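Local coordinates for protein galectin (Xenopus laevis, PDB 3WUC) that probably binds lactose and related beta-galactosides as a proto-type galectin, and holds a galactose-glucose glycan in this structure, at residues D59-L65 and E76-F82. Numbering follows the deposited sequence. Where two conformers were deposited one is given.
Sequences DKNTIVL and EKKETAF. With GLC (alpha-D-glucopyranose), chain D; GAL (beta-D-galactopyranose), chain C.
Residues 62-65 and 77-79 run antiparallel (155° between axes, 4.7 Å apart) in the hairpin of strands 62-69 and 72-79. Ile63-Glu79 and Leu65-Lys77 are hydrogen-bonded pairs: Ile63 N to Glu79 O and Glu79 N to Ile63 O are both 2.8 Å, Leu65 N to Lys77 O 2.8 Å and Lys77 N to Leu65 O 2.9 Å. Val64-Lys78 between them is a non-hydrogen-bonded pair, CA-CA 4.7 Å. Beyond the strand end, a water bridges Asn61 O (2.4 Å) and Thr80 O (2.5 Å). Asn61, with positive phi (46/51), forms a G1 beta bulge with Thr62 opposite Arg53. The chain turning back at Thr80-Ala81 lays the Phe82 ring (chi1 t) over this corner: Asn61 CA stands 3.7 Å from the ring centroid, a CH-pi contact, while Ile63 CG1 is 4.1 Å from Phe82 CD1. Ile63, Leu65, Lys77 and Glu79 share one sheet face; Val64 and Lys78 take the other. There the extended Lys78 (chi1 m, then all t) reaches Asp59 in a salt bridge, NZ to OD1 2.7 Å; Asp59 OD2 also pairs with Arg53. One water links Asp59 OD2, Glu76 OE1 (both 2.7 Å), Lys78 NZ (3.0 Å) and GLC O2 (2.6 Å). Glu76 OE2 accepts hydrogen bonds from GLC O3 (2.6 Å) and GAL O6 (2.7 Å), so this hairpin edge forms one wall of the carbohydrate-binding site of the galectin beta-sandwich.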
ATOM      1  N   ASP B  59     -24.826  20.547  12.620  1.00 21.60           N
ATOM      2  CA  ASP B  59     -23.410  20.508  12.330  1.00 22.76           C
ATOM      3  C   ASP B  59     -23.113  20.728  10.857  1.00 20.85           C
ATOM      4  O   ASP B  59     -23.723  20.121   9.960  1.00 23.95           O
ATOM      5  CB  ASP B  59     -22.867  19.135  12.721  1.00 22.25           C
ATOM      6  CG  ASP B  59     -23.022  18.885  14.173  1.00 20.56           C
ATOM      7  OD1 ASP B  59     -22.572  19.719  15.011  1.00 23.31           O
ATOM      8  OD2 ASP B  59     -23.596  17.830  14.505  1.00 22.80           O
ATOM      9  N   LYS B  60     -22.181  21.630  10.623  1.00 22.01           N
ATOM     10  CA  LYS B  60     -21.699  21.975   9.304  1.00 23.11           C
ATOM     11  C   LYS B  60     -20.162  21.870   9.245  1.00 20.64           C
ATOM     12  O   LYS B  60     -19.476  22.515  10.018  1.00 21.07           O
ATOM     13  CB  LYS B  60     -22.096  23.447   8.989  1.00 25.48           C
ATOM     14  CG  LYS B  60     -21.663  23.891   7.617  1.00 33.37           C
ATOM     15  CD  LYS B  60     -21.731  25.417   7.542  1.00 39.16           C
ATOM     16  CE  LYS B  60     -22.365  25.892   6.239  1.00 42.66           C
ATOM     17  NZ  LYS B  60     -21.539  25.438   5.099  1.00 45.24           N
ATOM     18  N   ASN B  61     -19.618  21.078   8.327  1.00 21.61           N
ATOM     19  CA  ASN B  61     -18.161  20.891   8.237  1.00 20.23           C
ATOM     20  C   ASN B  61     -17.481  20.640   9.569  1.00 21.56           C
ATOM     21  O   ASN B  61     -16.494  21.270   9.974  1.00 22.01           O
ATOM     22  CB  ASN B  61     -17.491  22.045   7.466  1.00 24.35           C
ATOM     23  CG  ASN B  61     -18.038  22.214   6.083  1.00 25.99           C
ATOM     24  OD1 ASN B  61     -18.179  23.374   5.596  1.00 37.43           O
ATOM     25  ND2 ASN B  61     -18.401  21.173   5.458  1.00 24.13           N
ATOM     26  N   THR B  62     -18.066  19.648  10.298  1.00 19.50           N
ATOM     27  CA  THR B  62     -17.666  19.335  11.654  1.00 20.38           C
ATOM     28  C   THR B  62     -17.551  17.811  11.796  1.00 17.42           C
ATOM     29  O   THR B  62     -18.420  17.125  11.234  1.00 19.19           O
ATOM     30  CB  THR B  62     -18.731  19.839  12.653  1.00 21.68           C
ATOM     31  OG1 THR B  62     -18.776  21.272  12.567  1.00 25.61           O
ATOM     32  CG2 THR B  62     -18.368  19.539  14.030  1.00 23.42           C
ATOM     33  N   ILE B  63     -16.494  17.390  12.506  1.00 16.71           N
ATOM     34  CA  ILE B  63     -16.351  15.985  12.886  1.00 16.04           C
ATOM     35  C   ILE B  63     -17.064  15.758  14.196  1.00 14.62           C
ATOM     36  O   ILE B  63     -16.752  16.372  15.237  1.00 14.48           O
ATOM     37  CB  ILE B  63     -14.890  15.540  12.963  1.00 16.03           C
ATOM     38  CG1 ILE B  63     -14.168  15.868  11.679  1.00 17.32           C
ATOM     39  CG2 ILE B  63     -14.824  14.057  13.203  1.00 17.78           C
ATOM     40  CD1 ILE B  63     -12.687  15.575  11.692  1.00 17.79           C
ATOM     41  N   VAL B  64     -18.001  14.764  14.208  1.00 14.14           N
ATOM     42  CA  VAL B  64     -18.604  14.247  15.399  1.00 15.71           C
ATOM     43  C   VAL B  64     -17.984  12.906  15.741  1.00 14.87           C
ATOM     44  O   VAL B  64     -17.971  12.018  14.827  1.00 15.73           O
ATOM     45  CB  VAL B  64     -20.137  14.135  15.232  1.00 16.98           C
ATOM     46  CG1 VAL B  64     -20.754  13.320  16.341  1.00 17.17           C
ATOM     47  CG2 VAL B  64     -20.777  15.521  15.219  1.00 18.65           C
ATOM     48  N   LEU B  65     -17.460  12.770  16.943  1.00 15.82           N
ATOM     49  CA  LEU B  65     -17.032  11.476  17.479  0.50 14.67           C
ATOM     50  C   LEU B  65     -17.972  11.063  18.621  1.00 16.65           C
ATOM     51  O   LEU B  65     -18.416  11.871  19.441  1.00 15.08           O
ATOM     52  CB  LEU B  65     -15.605  11.480  17.976  0.50 15.58           C
ATOM     53  CG  LEU B  65     -14.470  11.916  17.056  0.50 16.41           C
ATOM     54  CD1 LEU B  65     -13.250  11.838  17.905  0.50 17.23           C
ATOM     55  CD2 LEU B  65     -14.307  11.136  15.733  0.50 16.48           C
ATOM     56  N   GLU B  76     -21.494  13.305  22.433  1.00 12.39           N
ATOM     57  CA  GLU B  76     -20.734  13.654  21.227  1.00 14.38           C
ATOM     58  C   GLU B  76     -19.544  14.527  21.605  1.00 17.78           C
ATOM     59  O   GLU B  76     -19.618  15.446  22.434  1.00 17.67           O
ATOM     60  CB  GLU B  76     -21.585  14.370  20.256  1.00 14.46           C
ATOM     61  CG  GLU B  76     -22.592  13.506  19.531  1.00 17.54           C
ATOM     62  CD  GLU B  76     -23.590  14.208  18.667  1.00 21.61           C
ATOM     63  OE1 GLU B  76     -23.614  15.481  18.518  1.00 20.80           O
ATOM     64  OE2 GLU B  76     -24.333  13.462  18.030  1.00 23.16           O
ATOM     65  N   LYS B  77     -18.429  14.288  20.959  1.00 14.35           N
ATOM     66  CA  LYS B  77     -17.276  15.201  20.943  1.00 16.65           C
ATOM     67  C   LYS B  77     -17.154  15.771  19.549  1.00 17.70           C
ATOM     68  O   LYS B  77     -17.232  15.079  18.528  1.00 17.37           O
ATOM     69  CB  LYS B  77     -16.047  14.378  21.283  1.00 14.64           C
ATOM     70  CG  LYS B  77     -14.771  15.260  21.229  1.00 16.81           C
ATOM     71  CD  LYS B  77     -13.530  14.456  21.576  1.00 20.84           C
ATOM     72  CE  LYS B  77     -12.345  15.390  21.808  1.00 25.80           C
ATOM     73  NZ  LYS B  77     -11.311  14.725  22.640  1.00 26.08           N
ATOM     74  N   LYS B  78     -16.990  17.080  19.428  1.00 19.96           N
ATOM     75  CA  LYS B  78     -16.970  17.675  18.121  1.00 20.26           C
ATOM     76  C   LYS B  78     -15.607  18.327  17.867  1.00 19.87           C
ATOM     77  O   LYS B  78     -15.009  18.900  18.812  1.00 25.09           O
ATOM     78  CB  LYS B  78     -18.071  18.709  17.970  1.00 23.22           C
ATOM     79  CG  LYS B  78     -19.478  18.150  18.204  1.00 23.55           C
ATOM     80  CD  LYS B  78     -20.555  19.198  18.028  1.00 24.19           C
ATOM     81  CE  LYS B  78     -21.953  18.723  18.355  1.00 27.46           C
ATOM     82  NZ  LYS B  78     -23.013  19.523  17.663  1.00 26.34           N
ATOM     83  N   GLU B  79     -15.140  18.194  16.661  1.00 20.81           N
ATOM     84  CA  GLU B  79     -13.842  18.760  16.181  1.00 20.05           C
ATOM     85  C   GLU B  79     -14.157  19.596  14.908  1.00 20.38           C
ATOM     86  O   GLU B  79     -14.824  19.182  13.938  1.00 18.61           O
ATOM     87  CB  GLU B  79     -12.880  17.616  15.834  1.00 22.01           C
ATOM     88  CG  GLU B  79     -11.591  17.921  15.117  1.00 25.14           C
ATOM     89  CD  GLU B  79     -10.734  18.959  15.847  1.00 28.25           C
ATOM     90  OE1 GLU B  79     -10.403  20.005  15.227  1.00 25.20           O
ATOM     91  OE2 GLU B  79     -10.492  18.733  17.057  1.00 32.76           O
ATOM     92  N   THR B  80     -13.559  20.798  14.885  1.00 21.56           N
ATOM     93  CA  THR B  80     -13.821  21.739  13.857  1.00 20.92           C
ATOM     94  C   THR B  80     -12.876  21.554  12.668  1.00 19.13           C
ATOM     95  O   THR B  80     -13.186  22.024  11.610  1.00 21.08           O
ATOM     96  CB  THR B  80     -13.604  23.206  14.366  1.00 24.35           C
ATOM     97  OG1 THR B  80     -12.303  23.362  14.941  1.00 29.75           O
ATOM     98  CG2 THR B  80     -14.489  23.493  15.442  1.00 28.35           C
ATOM     99  N   ALA B  81     -11.779  20.851  12.841  1.00 19.02           N
ATOM    100  CA  ALA B  81     -10.862  20.600  11.677  1.00 20.90           C
ATOM    101  C   ALA B  81     -11.633  19.715  10.679  1.00 20.65           C
ATOM    102  O   ALA B  81     -12.264  18.709  11.128  1.00 20.51           O
ATOM    103  CB  ALA B  81      -9.578  19.866  12.086  1.00 23.16           C
ATOM    104  N   PHE B  82     -11.625  20.069   9.389  1.00 18.66           N
ATOM    105  CA  PHE B  82     -12.490  19.337   8.431  1.00 16.62           C
ATOM    106  C   PHE B  82     -11.848  19.114   7.062  1.00 16.01           C
ATOM    107  O   PHE B  82     -12.250  19.697   6.073  1.00 17.79           O
ATOM    108  CB  PHE B  82     -13.845  19.964   8.320  1.00 17.70           C
ATOM    109  CG  PHE B  82     -14.854  19.057   7.691  1.00 17.12           C
ATOM    110  CD1 PHE B  82     -15.515  18.163   8.528  1.00 19.20           C
ATOM    111  CD2 PHE B  82     -15.214  19.150   6.402  1.00 17.73           C
ATOM    112  CE1 PHE B  82     -16.476  17.337   7.991  1.00 18.30           C
ATOM    113  CE2 PHE B  82     -16.191  18.320   5.834  1.00 18.29           C
ATOM    114  CZ  PHE B  82     -16.796  17.374   6.639  1.00 15.53           C
TER
HETATM  115  C1  GLC D   1     -29.079  15.250  17.916  1.00 30.61           C
HETATM  116  C2  GLC D   1     -27.605  15.377  17.500  1.00 24.88           C
HETATM  117  C3  GLC D   1     -27.372  14.373  16.364  1.00 21.75           C
HETATM  118  C4  GLC D   1     -27.803  12.932  16.661  1.00 22.97           C
HETATM  119  C5  GLC D   1     -29.254  12.924  17.168  1.00 27.99           C
HETATM  120  C6  GLC D   1     -29.630  11.533  17.692  1.00 28.64           C
HETATM  121  O1  GLC D   1     -29.794  15.693  16.791  1.00 36.36           O
HETATM  122  O2  GLC D   1     -27.351  16.684  17.030  1.00 26.69           O
HETATM  123  O3  GLC D   1     -25.941  14.364  16.152  1.00 20.15           O
HETATM  124  O4  GLC D   1     -27.664  12.137  15.459  1.00 21.17           O
HETATM  125  O5  GLC D   1     -29.416  13.907  18.223  1.00 29.82           O
HETATM  126  O6  GLC D   1     -28.834  10.857  18.715  1.00 32.73           O
HETATM  127  C1  GAL C   2     -27.004  10.894  15.671  1.00 19.27           C
HETATM  128  C2  GAL C   2     -26.980  10.268  14.303  1.00 20.31           C
HETATM  129  C3  GAL C   2     -26.209   8.968  14.324  1.00 17.04           C
HETATM  130  C4  GAL C   2     -24.843   9.205  14.958  1.00 15.41           C
HETATM  131  C5  GAL C   2     -25.045   9.883  16.332  1.00 16.25           C
HETATM  132  C6  GAL C   2     -23.701  10.166  16.971  1.00 16.12           C
HETATM  133  O2  GAL C   2     -28.358   9.960  13.972  1.00 25.68           O
HETATM  134  O3  GAL C   2     -26.189   8.363  13.061  1.00 19.01           O
HETATM  135  O4  GAL C   2     -23.998   9.968  14.059  1.00 16.03           O
HETATM  136  O5  GAL C   2     -25.701  11.123  16.125  1.00 17.42           O
HETATM  137  O6  GAL C   2     -23.821  10.865  18.200  1.00 17.86           O
HETATM  138  O   HOH W   1     -24.772  17.271  16.925  1.00 22.87           O
HETATM  139  O   HOH W   2     -15.163  23.188  10.606  1.00 28.90           O